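Local structure of SusD homolog (3SGH) at residues V50-A54 and G284-G288; P247-A251 and Y298-L304; A253-Y258 and P435-P439. The protein probably binds sugars as a SusD-like outer-membrane lipoprotein, serving glycan capture by the gut bacterium Bacteroides thetaiotaomicron. All coordinates share one frame; numbering follows the deposited sequence.

Contact 1 (V50-A54 and G284-G288); sequences VTATA and GVRSG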
# COMPACT_ATOMS: atom_id res chain seq x y z
N VAL A 50 -1.82 -10.38 -2.90
CA VAL A 50 -1.32 -11.55 -2.16
C VAL A 50 -2.41 -12.22 -1.32
O VAL A 50 -3.40 -11.58 -0.93
CB VAL A 50 -0.14 -11.16 -1.24
CG1 VAL A 50 0.84 -10.24 -2.04
CG2 VAL A 50 -0.65 -10.41 0.00
N THR A 51 -2.26 -13.51 -1.12
CA THR A 51 -3.16 -14.28 -0.24
C THR A 51 -2.31 -14.98 0.83
O THR A 51 -1.35 -15.63 0.51
CB THR A 51 -3.98 -15.30 -1.03
OG1 THR A 51 -4.91 -14.60 -1.86
CG2 THR A 51 -4.76 -16.25 -0.10
N ALA A 52 -2.68 -14.81 2.10
CA ALA A 52 -2.08 -15.58 3.19
C ALA A 52 -2.68 -17.00 3.21
O ALA A 52 -3.88 -17.18 3.35
CB ALA A 52 -2.31 -14.85 4.53
N THR A 53 -1.85 -18.03 3.04
CA THR A 53 -2.37 -19.41 2.89
C THR A 53 -2.50 -20.20 4.22
O THR A 53 -2.82 -21.38 4.23
CB THR A 53 -1.53 -20.19 1.87
OG1 THR A 53 -0.16 -20.24 2.31
CG2 THR A 53 -1.63 -19.54 0.46
N ALA A 54 -2.34 -19.52 5.33
CA ALA A 54 -2.24 -20.13 6.65
C ALA A 54 -3.52 -19.81 7.41
O ALA A 54 -4.27 -18.89 7.03
CB ALA A 54 -1.04 -19.52 7.40
N GLY A 284 -4.14 -17.93 -8.98
CA GLY A 284 -4.05 -17.39 -7.62
C GLY A 284 -4.89 -18.16 -6.61
O GLY A 284 -5.68 -19.04 -6.99
N VAL A 285 -4.72 -17.80 -5.35
CA VAL A 285 -5.46 -18.36 -4.22
C VAL A 285 -6.55 -17.42 -3.79
O VAL A 285 -6.31 -16.23 -3.60
CB VAL A 285 -4.50 -18.68 -3.02
CG1 VAL A 285 -5.32 -19.32 -1.83
CG2 VAL A 285 -3.36 -19.56 -3.49
N ARG A 286 -7.78 -17.94 -3.61
CA ARG A 286 -8.86 -17.12 -3.12
C ARG A 286 -8.60 -16.79 -1.63
O ARG A 286 -8.49 -17.69 -0.80
CB ARG A 286 -10.20 -17.85 -3.29
CG ARG A 286 -11.41 -17.05 -2.85
CD ARG A 286 -11.79 -15.94 -3.88
NE ARG A 286 -12.90 -15.16 -3.34
CZ ARG A 286 -14.18 -15.50 -3.34
NH1 ARG A 286 -14.60 -16.55 -3.98
NH2 ARG A 286 -15.07 -14.72 -2.71
N SER A 287 -8.56 -15.49 -1.33
CA SER A 287 -8.36 -15.02 0.03
C SER A 287 -9.72 -15.16 0.70
O SER A 287 -10.74 -14.82 0.08
CB SER A 287 -7.90 -13.57 0.02
OG SER A 287 -7.66 -13.13 1.34
N GLY A 288 -9.76 -15.73 1.89
CA GLY A 288 -11.03 -15.95 2.53
C GLY A 288 -11.79 -17.10 1.83
O GLY A 288 -12.97 -16.98 1.50
O HOH W 1 -5.56 -14.14 2.76
O HOH W 2 -7.16 -16.66 3.12
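A chi1 of -69° at Thr-51 divides the work of its two branches: OG1, beside the backbone N, turns to the carbonyl of Val-285, while CG2, on the far side of CB from that N, lies against the Val-285 side chain. Val-285 answers with CG1 anti to its own backbone N (chi1 -178°), so that the methyls Thr-51 CG2 and Val-285 CG1 meet at 3.6 Å, the two side chains running obliquely across each other. The hydroxyl Thr-51 OG1 donates to Val-285 O at 2.8 Å, coming in from above the carbonyl plane, 36° out of it, and not along a lone pair. The same oxygen also accepts from the backbone N of Ala-253, so two donors grip it. Thr-51 OG1 also packs 3.7 Å from Ser-287 CB. Threonine suits this place because one small side chain supplies both a donor and a methyl; a valine here would probably leave Val-285 O without its hydroxyl donor.

Farther along, two waters join the segments. One accepts from Ala-52 N at 3.0 Å and is hydrogen-bonded to Ser-287 OG at 2.7 Å. The other accepts from Gly-288 N at 3.0 Å and makes a weak bond to Ala-52 O; the positive phi of Gly-288 suits a residue without a side chain. Arg-286 starts away from the strand at CB, and its guanidinium bonds Pro-439 O and Asn-385 O.

Strand 50-52 pairs antiparallel with strand 249-251, whose end also bonds Val-285, so the loop 284-288 settles beside a two-stranded sheet. One direct side-chain bond and two water bridges imply that the irregular loop is fastened to the strand without becoming a third strand, its polar groups met partly by threonine and water, partly by neighbouring backbone.

Contact 2 (P247-A251 and Y298-L304); sequences PEVRA and YANYSKL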
# COMPACT_ATOMS: atom_id res chain seq x y z
N PRO A 247 5.22 -22.59 3.50
CA PRO A 247 4.73 -21.37 2.79
C PRO A 247 3.57 -20.74 3.52
O PRO A 247 2.77 -21.47 4.11
CB PRO A 247 4.22 -21.92 1.45
CG PRO A 247 3.75 -23.34 1.77
CD PRO A 247 4.60 -23.82 2.96
N GLU A 248 3.46 -19.42 3.50
CA GLU A 248 2.30 -18.74 4.06
C GLU A 248 1.78 -17.58 3.21
O GLU A 248 0.85 -16.91 3.63
CB GLU A 248 2.54 -18.33 5.52
CG GLU A 248 2.67 -19.56 6.46
CD GLU A 248 2.79 -19.23 7.93
OE1 GLU A 248 2.62 -18.05 8.33
OE2 GLU A 248 3.04 -20.19 8.69
N VAL A 249 2.35 -17.38 2.01
CA VAL A 249 1.84 -16.39 1.07
C VAL A 249 1.95 -16.88 -0.35
O VAL A 249 2.93 -17.53 -0.72
CB VAL A 249 2.52 -14.99 1.28
CG1 VAL A 249 4.01 -15.03 0.83
CG2 VAL A 249 1.70 -13.87 0.61
N ARG A 250 0.88 -16.62 -1.13
CA ARG A 250 0.84 -16.95 -2.55
C ARG A 250 0.19 -15.79 -3.31
O ARG A 250 -0.29 -14.84 -2.71
CB ARG A 250 0.09 -18.27 -2.79
CG ARG A 250 0.82 -19.55 -2.36
CD ARG A 250 1.99 -19.85 -3.23
NE ARG A 250 2.78 -21.02 -2.87
CZ ARG A 250 3.86 -21.04 -2.08
NH1 ARG A 250 4.27 -19.96 -1.43
NH2 ARG A 250 4.51 -22.18 -1.88
N ALA A 251 0.18 -15.85 -4.62
CA ALA A 251 -0.51 -14.87 -5.44
C ALA A 251 -2.03 -14.95 -5.14
O ALA A 251 -2.59 -16.01 -4.93
CB ALA A 251 -0.22 -15.13 -6.92
N TYR A 298 -2.15 -25.13 -0.87
CA TYR A 298 -1.88 -24.08 -1.82
C TYR A 298 -0.40 -23.96 -2.21
O TYR A 298 0.01 -23.03 -2.91
CB TYR A 298 -2.45 -22.77 -1.29
CG TYR A 298 -3.99 -22.75 -1.32
CD1 TYR A 298 -4.68 -22.90 -2.54
CD2 TYR A 298 -4.72 -22.59 -0.17
CE1 TYR A 298 -6.09 -22.88 -2.58
CE2 TYR A 298 -6.15 -22.58 -0.20
CZ TYR A 298 -6.81 -22.71 -1.42
OH TYR A 298 -8.21 -22.64 -1.45
N ALA A 299 0.40 -24.93 -1.80
CA ALA A 299 1.85 -24.84 -1.99
C ALA A 299 2.25 -24.66 -3.46
O ALA A 299 3.22 -23.96 -3.75
CB ALA A 299 2.57 -26.09 -1.35
N ASN A 300 1.53 -25.29 -4.38
CA ASN A 300 1.87 -25.26 -5.80
C ASN A 300 1.01 -24.35 -6.69
O ASN A 300 1.08 -24.45 -7.91
CB ASN A 300 1.88 -26.70 -6.34
CG ASN A 300 2.78 -27.60 -5.54
OD1 ASN A 300 3.89 -27.22 -5.21
ND2 ASN A 300 2.29 -28.78 -5.19
N TYR A 301 0.23 -23.47 -6.07
CA TYR A 301 -0.40 -22.40 -6.78
C TYR A 301 0.65 -21.32 -7.14
O TYR A 301 1.78 -21.39 -6.67
CB TYR A 301 -1.57 -21.82 -5.96
CG TYR A 301 -2.84 -22.68 -5.94
CD1 TYR A 301 -2.79 -24.04 -5.54
CD2 TYR A 301 -4.11 -22.12 -6.24
CE1 TYR A 301 -3.94 -24.83 -5.50
CE2 TYR A 301 -5.25 -22.91 -6.16
CZ TYR A 301 -5.16 -24.26 -5.80
OH TYR A 301 -6.26 -25.05 -5.73
N SER A 302 0.27 -20.34 -7.96
CA SER A 302 1.21 -19.29 -8.33
C SER A 302 1.82 -18.55 -7.13
O SER A 302 1.09 -18.11 -6.22
CB SER A 302 0.55 -18.28 -9.24
OG SER A 302 0.30 -18.86 -10.51
N LYS A 303 3.14 -18.41 -7.18
CA LYS A 303 3.88 -17.68 -6.18
C LYS A 303 4.15 -16.27 -6.65
O LYS A 303 4.05 -15.94 -7.84
CB LYS A 303 5.21 -18.37 -5.91
CG LYS A 303 5.09 -19.82 -5.47
CD LYS A 303 6.42 -20.52 -5.22
CE LYS A 303 7.07 -20.97 -6.55
NZ LYS A 303 8.41 -21.72 -6.46
N LEU A 304 4.48 -15.40 -5.69
CA LEU A 304 4.97 -14.07 -6.02
C LEU A 304 6.38 -14.24 -6.60
O LEU A 304 7.24 -14.92 -5.99
CB LEU A 304 5.01 -13.20 -4.74
CG LEU A 304 3.75 -13.16 -3.85
CD1 LEU A 304 4.02 -12.30 -2.63
CD2 LEU A 304 2.55 -12.61 -4.64
O HOH W 3 4.56 -16.70 -3.01
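The Arg-250 guanidinium carries Lys-303 CG over one face, 3.6 Å above its plane, and meets Ala-299 O at its edge. That oxygen belongs to a type I beta turn, Tyr-298 to Tyr-301, which strand 249-251 of a small antiparallel sheet presses against. Arg-250 takes Ala-299 O side-on with two nitrogens: NH2 lies in the carbonyl plane on a lone pair at 2.9 Å from Ala-299 O, whereas NE approaches from above that plane. A bend at chi2 (-70°) carries the chain round to the turn, and NH1 swings back to Val-249 O and also bonds Ser-244 O; arginine suits the place because it can serve several carbonyls at once. The Lys-303 side chain runs alongside, its NZ, of like charge, 6.0 Å from Arg-250 NH2. Within the turn segment, Tyr-298 CD1 sits over the centre of the Tyr-301 ring.

At the strand's end, Ala-251 N donates to Ser-302 O at 2.9 Å, nearly straight at 163°; a small alanine probably helps the loop come this close. Ser-302 OG is itself bonded to Thr-272 O. A water accepts from Leu-304 N and donates to Val-249 O, while Leu-304 CD2 packs 3.9 Å from Ala-251 CA.

Contact 3 (A253-Y258 and P435-P439); sequences ACLVSY and PRIFP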
# COMPACT_ATOMS: atom_id res chain seq x y z
N ALA A 253 -5.97 -14.69 -6.07
CA ALA A 253 -6.90 -14.96 -7.14
C ALA A 253 -7.33 -13.73 -7.91
O ALA A 253 -7.54 -13.76 -9.12
CB ALA A 253 -8.18 -15.58 -6.49
N CYS A 254 -7.52 -12.63 -7.18
CA CYS A 254 -8.06 -11.41 -7.74
C CYS A 254 -7.12 -10.73 -8.77
O CYS A 254 -7.48 -10.64 -9.93
CB CYS A 254 -8.40 -10.44 -6.60
SG CYS A 254 -9.15 -8.91 -7.15
N LEU A 255 -5.91 -10.33 -8.37
CA LEU A 255 -4.99 -9.74 -9.32
C LEU A 255 -4.68 -10.70 -10.49
O LEU A 255 -4.66 -10.28 -11.65
CB LEU A 255 -3.68 -9.32 -8.65
CG LEU A 255 -2.68 -8.61 -9.56
CD1 LEU A 255 -3.27 -7.32 -10.14
CD2 LEU A 255 -1.33 -8.38 -8.80
N VAL A 256 -4.44 -11.97 -10.20
CA VAL A 256 -4.10 -12.95 -11.25
C VAL A 256 -5.25 -13.05 -12.27
O VAL A 256 -5.04 -13.06 -13.47
CB VAL A 256 -3.75 -14.35 -10.66
CG1 VAL A 256 -3.50 -15.35 -11.79
CG2 VAL A 256 -2.51 -14.24 -9.68
N SER A 257 -6.48 -13.15 -11.78
CA SER A 257 -7.67 -13.20 -12.67
C SER A 257 -7.87 -11.94 -13.52
O SER A 257 -8.21 -12.02 -14.73
CB SER A 257 -8.95 -13.47 -11.85
OG SER A 257 -8.87 -14.77 -11.31
N TYR A 258 -7.68 -10.76 -12.95
CA TYR A 258 -7.74 -9.57 -13.79
C TYR A 258 -6.70 -9.67 -14.92
O TYR A 258 -6.98 -9.44 -16.11
CB TYR A 258 -7.45 -8.32 -12.99
CG TYR A 258 -8.65 -7.61 -12.33
CD1 TYR A 258 -9.25 -8.08 -11.18
CD2 TYR A 258 -9.13 -6.44 -12.88
CE1 TYR A 258 -10.31 -7.36 -10.57
CE2 TYR A 258 -10.14 -5.74 -12.29
CZ TYR A 258 -10.74 -6.21 -11.16
OH TYR A 258 -11.73 -5.45 -10.58
N PRO A 435 -9.94 -0.53 -7.27
CA PRO A 435 -10.35 -1.69 -8.05
C PRO A 435 -11.35 -2.58 -7.27
O PRO A 435 -11.43 -2.50 -6.04
CB PRO A 435 -9.03 -2.42 -8.25
CG PRO A 435 -8.29 -2.16 -6.98
CD PRO A 435 -8.58 -0.70 -6.75
N ARG A 436 -12.12 -3.38 -8.00
CA ARG A 436 -13.13 -4.24 -7.40
C ARG A 436 -12.51 -5.53 -6.84
O ARG A 436 -12.61 -6.62 -7.41
CB ARG A 436 -14.24 -4.55 -8.38
CG ARG A 436 -14.82 -3.31 -9.08
CD ARG A 436 -15.98 -3.70 -9.93
NE ARG A 436 -16.37 -2.62 -10.85
CZ ARG A 436 -17.58 -2.07 -10.92
NH1 ARG A 436 -18.57 -2.47 -10.13
NH2 ARG A 436 -17.81 -1.12 -11.81
N ILE A 437 -11.89 -5.37 -5.68
CA ILE A 437 -11.16 -6.44 -5.00
C ILE A 437 -12.11 -7.55 -4.55
O ILE A 437 -13.17 -7.28 -3.94
CB ILE A 437 -10.41 -5.91 -3.75
CG1 ILE A 437 -9.40 -4.83 -4.15
CG2 ILE A 437 -9.73 -7.03 -3.01
CD1 ILE A 437 -8.51 -5.27 -5.33
N PHE A 438 -11.75 -8.78 -4.86
CA PHE A 438 -12.58 -9.91 -4.46
C PHE A 438 -12.70 -10.01 -2.93
O PHE A 438 -11.68 -10.14 -2.24
CB PHE A 438 -11.99 -11.23 -4.94
CG PHE A 438 -11.87 -11.40 -6.43
CD1 PHE A 438 -12.33 -10.47 -7.34
CD2 PHE A 438 -11.37 -12.62 -6.90
CE1 PHE A 438 -12.18 -10.72 -8.73
CE2 PHE A 438 -11.26 -12.87 -8.23
CZ PHE A 438 -11.66 -11.95 -9.15
N PRO A 439 -13.93 -10.02 -2.41
CA PRO A 439 -14.10 -10.16 -0.95
C PRO A 439 -13.92 -11.61 -0.54
O PRO A 439 -13.85 -12.50 -1.39
CB PRO A 439 -15.55 -9.77 -0.74
CG PRO A 439 -16.23 -10.26 -1.99
CD PRO A 439 -15.23 -9.93 -3.10
O HOH W 4 -11.71 -2.56 -11.10
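Pro-435, entered through a cis peptide bond, brings its carbonyl carbon near the hydroxyl of Tyr-258 and then opens an inverse gamma turn centred on Arg-436, closed by a weak bond from Ile-437 N to Pro-435 O. Arg-436 crosses the Tyr-258 side chain at about a right angle, its CB 3.5 Å from Tyr-258 OH. A water accepts from Arg-436 N and is bonded to that same hydroxyl at 2.9 Å, and the extended arginine carries its NE away to a salt bridge with Glu-408. Next, the backbone of Ile-437 passes Cys-254, its CA 3.8 Å from Cys-254 SG.

Phe-438 is the main piece. Its backbone N donates to Cys-254 SG at 3.5 Å and 163°, and its ring lies flat against the helix: Cys-254 CA stands 3.7 Å from the ring centroid over one face in a CH-pi contact, with SG over that face too, 3.9 Å from the centroid. With SG anti to its backbone N (chi1 -178°), the slim cysteine can accept the N-H and meet the ring face at once. This is Cys sulfur-aromatic packing of a loop on the start of helix 253-261, in a SusD-like protein of alpha-alpha superhelix type.

All three contacts are buried, though the centre of contact 3 lies about 15 Å from the centre of the chain and that of contact 2 about 20 Å, the latter with several partly exposed residues. Contacts 1 and 2 hold the two strands of one small sheet, 50-52 and 249-251, their backbones joined between Thr-51 and Arg-250. Contact 3 takes up the helix that follows strand 249-251 directly. The loop 284-288 touches elements of both other contacts, through Val-285 and Arg-286. Their chemistry differs accordingly: a hydroxyl and waters in contact 1, a guanidinium reading backbone carbonyls in contact 2, sulfur and aromatic packing in contact 3.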